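Local coordinates for DUF309 domain-containing protein (Thermus thermophilus, PDB 2CWY) that is of unknown function but folds as a compact, all-helical single-chain protein belonging to the DUF309 family, at residues Met1-Trp5 and Leu76-Asp80; Leu44-Ala48 and Arg60-Lys64. All blocks are in the same frame, centred on the assembly; numbering follows the deposited sequence.

Interaction 1: residues Met1-Trp5 and Leu76-Asp80; sequences MVPDW and LMGLD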
loop_
_atom_site.group_PDB
_atom_site.type_symbol
_atom_site.label_atom_id
_atom_site.label_comp_id
_atom_site.label_asym_id
_atom_site.label_seq_id
_atom_site.Cartn_x
_atom_site.Cartn_y
_atom_site.Cartn_z
HETATM N N MSE A 1 17.361 7.685 -0.663
HETATM C CA MSE A 1 16.532 6.890 -1.606
HETATM C C MSE A 1 15.153 6.531 -1.068
HETATM O O MSE A 1 15.009 5.999 0.035
HETATM C CB MSE A 1 17.243 5.595 -1.977
HETATM C CG MSE A 1 18.334 5.718 -3.012
HETATM SE SE MSE A 1 19.036 3.947 -3.269
HETATM C CE MSE A 1 19.784 3.718 -1.490
ATOM N N VAL A 2 14.139 6.825 -1.868
ATOM C CA VAL A 2 12.766 6.516 -1.523
ATOM C C VAL A 2 12.189 5.911 -2.788
ATOM O O VAL A 2 12.759 6.069 -3.866
ATOM C CB VAL A 2 11.995 7.777 -1.122
ATOM C CG1 VAL A 2 12.637 8.388 0.124
ATOM C CG2 VAL A 2 11.989 8.777 -2.257
ATOM N N PRO A 3 11.058 5.210 -2.683
ATOM C CA PRO A 3 10.462 4.592 -3.874
ATOM C C PRO A 3 10.215 5.541 -5.052
ATOM O O PRO A 3 9.946 6.720 -4.854
ATOM C CB PRO A 3 9.134 4.031 -3.344
ATOM C CG PRO A 3 9.377 3.837 -1.878
ATOM C CD PRO A 3 10.171 5.066 -1.514
ATOM N N ASP A 4 10.331 5.023 -6.273
ATOM C CA ASP A 4 9.990 5.797 -7.466
ATOM C C ASP A 4 8.532 5.346 -7.612
ATOM O O ASP A 4 8.266 4.265 -8.131
ATOM C CB ASP A 4 10.780 5.335 -8.696
ATOM C CG ASP A 4 10.303 6.004 -9.979
ATOM O OD1 ASP A 4 9.093 6.306 -10.092
ATOM O OD2 ASP A 4 11.128 6.222 -10.885
ATOM N N TRP A 5 7.592 6.157 -7.136
ATOM C CA TRP A 5 6.188 5.764 -7.176
ATOM C C TRP A 5 5.627 5.520 -8.577
ATOM O O TRP A 5 4.654 4.786 -8.739
ATOM C CB TRP A 5 5.342 6.780 -6.385
ATOM C CG TRP A 5 5.645 6.787 -4.898
ATOM C CD1 TRP A 5 6.179 7.813 -4.164
ATOM C CD2 TRP A 5 5.394 5.720 -3.965
ATOM N NE1 TRP A 5 6.269 7.449 -2.833
ATOM C CE2 TRP A 5 5.795 6.171 -2.689
ATOM C CE3 TRP A 5 4.863 4.428 -4.088
ATOM C CZ2 TRP A 5 5.681 5.371 -1.536
ATOM C CZ3 TRP A 5 4.745 3.633 -2.938
ATOM C CH2 TRP A 5 5.155 4.113 -1.683
ATOM N N LEU A 76 2.351 12.205 0.668
ATOM C CA LEU A 76 3.497 11.962 1.531
ATOM C C LEU A 76 4.464 11.121 0.709
ATOM O O LEU A 76 4.055 10.172 0.029
ATOM C CB LEU A 76 3.082 11.219 2.802
ATOM C CG LEU A 76 4.178 11.002 3.841
ATOM C CD1 LEU A 76 4.709 12.352 4.322
ATOM C CD2 LEU A 76 3.623 10.193 4.997
HETATM N N MSE A 77 5.741 11.489 0.758
HETATM C CA MSE A 77 6.788 10.791 0.010
HETATM C C MSE A 77 6.551 10.864 -1.496
HETATM O O MSE A 77 7.089 10.057 -2.245
HETATM C CB MSE A 77 6.870 9.317 0.433
HETATM C CG MSE A 77 7.207 9.083 1.888
HETATM SE SE MSE A 77 7.737 7.225 2.176
HETATM C CE MSE A 77 9.540 7.337 1.489
ATOM N N GLY A 78 5.740 11.829 -1.928
ATOM C CA GLY A 78 5.445 11.992 -3.342
ATOM C C GLY A 78 4.306 11.115 -3.832
ATOM O O GLY A 78 4.093 10.980 -5.041
ATOM N N LEU A 79 3.560 10.536 -2.893
ATOM C CA LEU A 79 2.440 9.651 -3.211
ATOM C C LEU A 79 1.069 10.142 -2.717
ATOM O O LEU A 79 0.918 10.535 -1.563
ATOM C CB LEU A 79 2.686 8.258 -2.604
ATOM C CG LEU A 79 1.519 7.269 -2.740
ATOM C CD1 LEU A 79 1.330 6.899 -4.208
ATOM C CD2 LEU A 79 1.799 6.032 -1.898
ATOM N N ASP A 80 0.077 10.118 -3.600
ATOM C CA ASP A 80 -1.285 10.485 -3.212
ATOM C C ASP A 80 -1.905 9.182 -2.695
ATOM O O ASP A 80 -2.643 8.500 -3.410
ATOM C CB ASP A 80 -2.065 10.989 -4.429
ATOM C CG ASP A 80 -3.501 11.368 -4.094
ATOM O OD1 ASP A 80 -3.942 11.137 -2.943
ATOM O OD2 ASP A 80 -4.190 11.896 -4.996
#
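A loop-to-loop contact closes one end of this helical protein, bringing the N-terminal residues M1-W5, which lead into helix 5-13, against segment L76-D80, which precedes helix 81-92. W5 buries the most (109 of 298 Å², both sides summed): L79 CB lies 3.7 Å from the centroid of the five-membered indole ring and 9° off its normal, a CH-pi contact over the face, while at the ring edge NE1 donates a weak hydrogen bond to M77 O (2.8 Å, 126° at the hydrogen). That carbonyl is presented by a type I' beta turn from L76 to L79, closed by L79 N to L76 O at 3.0 Å and L76 N to L79 O at 3.1 Å; M77 (62/20°) and G78 (85/13°) both take positive phi. Selenomethionine M77 extends CE to V2 CG1 (3.5 Å) and P3 CD (3.8 Å). D4 and D80 are N-caps of the following helices, D4 OD1 accepting from E7 N. Beneath the loops, P3 and L79 touch L39 and V42 of helix 33-53.

Interaction 2: residues Leu44-Ala48 and Arg60-Lys64; sequences LLAAA and RNLRK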
loop_
_atom_site.group_PDB
_atom_site.type_symbol
_atom_site.label_atom_id
_atom_site.label_comp_id
_atom_site.label_asym_id
_atom_site.label_seq_id
_atom_site.Cartn_x
_atom_site.Cartn_y
_atom_site.Cartn_z
ATOM N N LEU A 44 0.334 -3.122 2.995
ATOM C CA LEU A 44 -0.853 -3.850 3.460
ATOM C C LEU A 44 -2.019 -3.776 2.469
ATOM O O LEU A 44 -2.827 -4.699 2.393
ATOM C CB LEU A 44 -1.277 -3.325 4.844
ATOM C CG LEU A 44 -0.312 -3.682 5.992
ATOM C CD1 LEU A 44 -0.560 -2.779 7.218
ATOM C CD2 LEU A 44 -0.512 -5.149 6.355
ATOM N N LEU A 45 -2.116 -2.680 1.720
ATOM C CA LEU A 45 -3.168 -2.564 0.710
ATOM C C LEU A 45 -2.828 -3.548 -0.413
ATOM O O LEU A 45 -3.703 -4.269 -0.914
ATOM C CB LEU A 45 -3.226 -1.145 0.139
ATOM C CG LEU A 45 -3.608 -0.040 1.127
ATOM C CD1 LEU A 45 -3.688 1.289 0.382
ATOM C CD2 LEU A 45 -4.942 -0.361 1.770
ATOM N N ALA A 46 -1.559 -3.574 -0.816
ATOM C CA ALA A 46 -1.141 -4.504 -1.865
ATOM C C ALA A 46 -1.414 -5.938 -1.384
ATOM O O ALA A 46 -1.954 -6.769 -2.126
ATOM C CB ALA A 46 0.358 -4.318 -2.185
ATOM N N ALA A 47 -1.052 -6.215 -0.135
ATOM C CA ALA A 47 -1.247 -7.544 0.446
ATOM C C ALA A 47 -2.719 -7.948 0.457
ATOM O O ALA A 47 -3.051 -9.114 0.228
ATOM C CB ALA A 47 -0.664 -7.579 1.877
ATOM N N ALA A 48 -3.599 -6.988 0.728
ATOM C CA ALA A 48 -5.035 -7.255 0.757
ATOM C C ALA A 48 -5.518 -7.709 -0.616
ATOM O O ALA A 48 -6.246 -8.693 -0.736
ATOM C CB ALA A 48 -5.794 -6.001 1.173
ATOM N N ARG A 60 -8.835 -7.763 6.710
ATOM C CA ARG A 60 -7.957 -7.634 7.874
ATOM C C ARG A 60 -6.769 -6.741 7.482
ATOM O O ARG A 60 -6.382 -5.830 8.224
ATOM C CB ARG A 60 -7.479 -9.015 8.342
ATOM C CG ARG A 60 -6.667 -8.984 9.634
ATOM C CD ARG A 60 -6.384 -10.396 10.161
ATOM N NE ARG A 60 -5.782 -10.368 11.495
ATOM C CZ ARG A 60 -5.440 -11.452 12.188
ATOM N NH1 ARG A 60 -5.640 -12.663 11.675
ATOM N NH2 ARG A 60 -4.896 -11.329 13.396
ATOM N N ASN A 61 -6.204 -7.003 6.306
ATOM C CA ASN A 61 -5.100 -6.203 5.793
ATOM C C ASN A 61 -5.556 -4.758 5.529
ATOM O O ASN A 61 -4.842 -3.816 5.867
ATOM C CB ASN A 61 -4.535 -6.844 4.516
ATOM C CG ASN A 61 -3.584 -8.003 4.811
ATOM O OD1 ASN A 61 -3.237 -8.787 3.919
ATOM N ND2 ASN A 61 -3.153 -8.106 6.056
ATOM N N LEU A 62 -6.743 -4.571 4.946
ATOM C CA LEU A 62 -7.237 -3.212 4.695
ATOM C C LEU A 62 -7.366 -2.453 6.019
ATOM O O LEU A 62 -6.972 -1.286 6.111
ATOM C CB LEU A 62 -8.602 -3.228 3.993
ATOM C CG LEU A 62 -9.264 -1.856 3.849
ATOM C CD1 LEU A 62 -8.377 -0.936 3.034
ATOM C CD2 LEU A 62 -10.627 -2.004 3.198
ATOM N N ARG A 63 -7.909 -3.120 7.042
ATOM C CA ARG A 63 -8.075 -2.508 8.362
ATOM C C ARG A 63 -6.722 -2.079 8.943
ATOM O O ARG A 63 -6.583 -0.970 9.481
ATOM C CB ARG A 63 -8.762 -3.484 9.341
ATOM C CG ARG A 63 -8.542 -3.128 10.819
ATOM C CD ARG A 63 -9.414 -3.947 11.777
ATOM N NE ARG A 63 -9.396 -5.385 11.514
ATOM C CZ ARG A 63 -8.313 -6.160 11.567
ATOM N NH1 ARG A 63 -7.126 -5.648 11.873
ATOM N NH2 ARG A 63 -8.425 -7.464 11.332
ATOM N N LYS A 64 -5.724 -2.953 8.842
ATOM C CA LYS A 64 -4.394 -2.618 9.360
ATOM C C LYS A 64 -3.795 -1.457 8.567
ATOM O O LYS A 64 -3.141 -0.573 9.133
ATOM C CB LYS A 64 -3.489 -3.843 9.286
ATOM C CG LYS A 64 -3.951 -4.954 10.221
ATOM C CD LYS A 64 -3.287 -6.274 9.887
ATOM C CE LYS A 64 -1.809 -6.243 10.155
ATOM N NZ LYS A 64 -1.209 -7.588 9.867
#
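L44 opens the 44-48 side of an antiparallel helix pair whose short segments run at 167° with axes 8.0 Å apart at closest approach. Its CD1 lies 3.7 Å from K64 CB, so the lysine contributes aliphatic carbon here, and L44 O sits 3.5 Å from N61 CB; that oxygen is already the acceptor for A48 N (2.9 Å) within its own helix. L45 starts out directed away from the partner, yet its end returns to place CD2 3.7 Å from L62 CD1, an apolar contact. A47 presents CB to N61 OD1 at 3.5 Å, a van der Waals approach. One residue on, A48 CB meets N61 CB at 3.7 Å, and here the CA atoms of the two segments are closest, 5.1 Å between A48 CA and N61 CA: the small alanine lets N61 nestle against the helix. The pair is a helical hairpin, helices 33-53 and 59-69 being consecutive and joined by a short connection. Helix 81-92 packs on it through L85, touched by L45 and L62, and L92, touched by A48 and L62, while A46, on the side away from 60-64, contacts W12 of helix 5-13 and V20 of helix 17-30.

Interactions 1 and 2 lie on opposite sides of the chain's centre, about 19 Å apart between centres and about 8 Å between nearest atoms. Both are partly buried, but interaction 2 is centred about 8 Å from the chain's centre, against about 12 Å for interaction 1, and has no exposed residue among those touching. In sequence it is nested inside the loop closed by interaction 1. Helix 33-53 serves both: it supplies segment 44-48 and receives P3, M77 and L79 from interaction 1. Buried areas are similar, yet the chemistry differs: irregular loops use an indole, a turn carbonyl and selenomethionine, whereas helices meet by van der Waals contact of leucine, alanine, asparagine and lysine's aliphatic part, without hydrogen bonds.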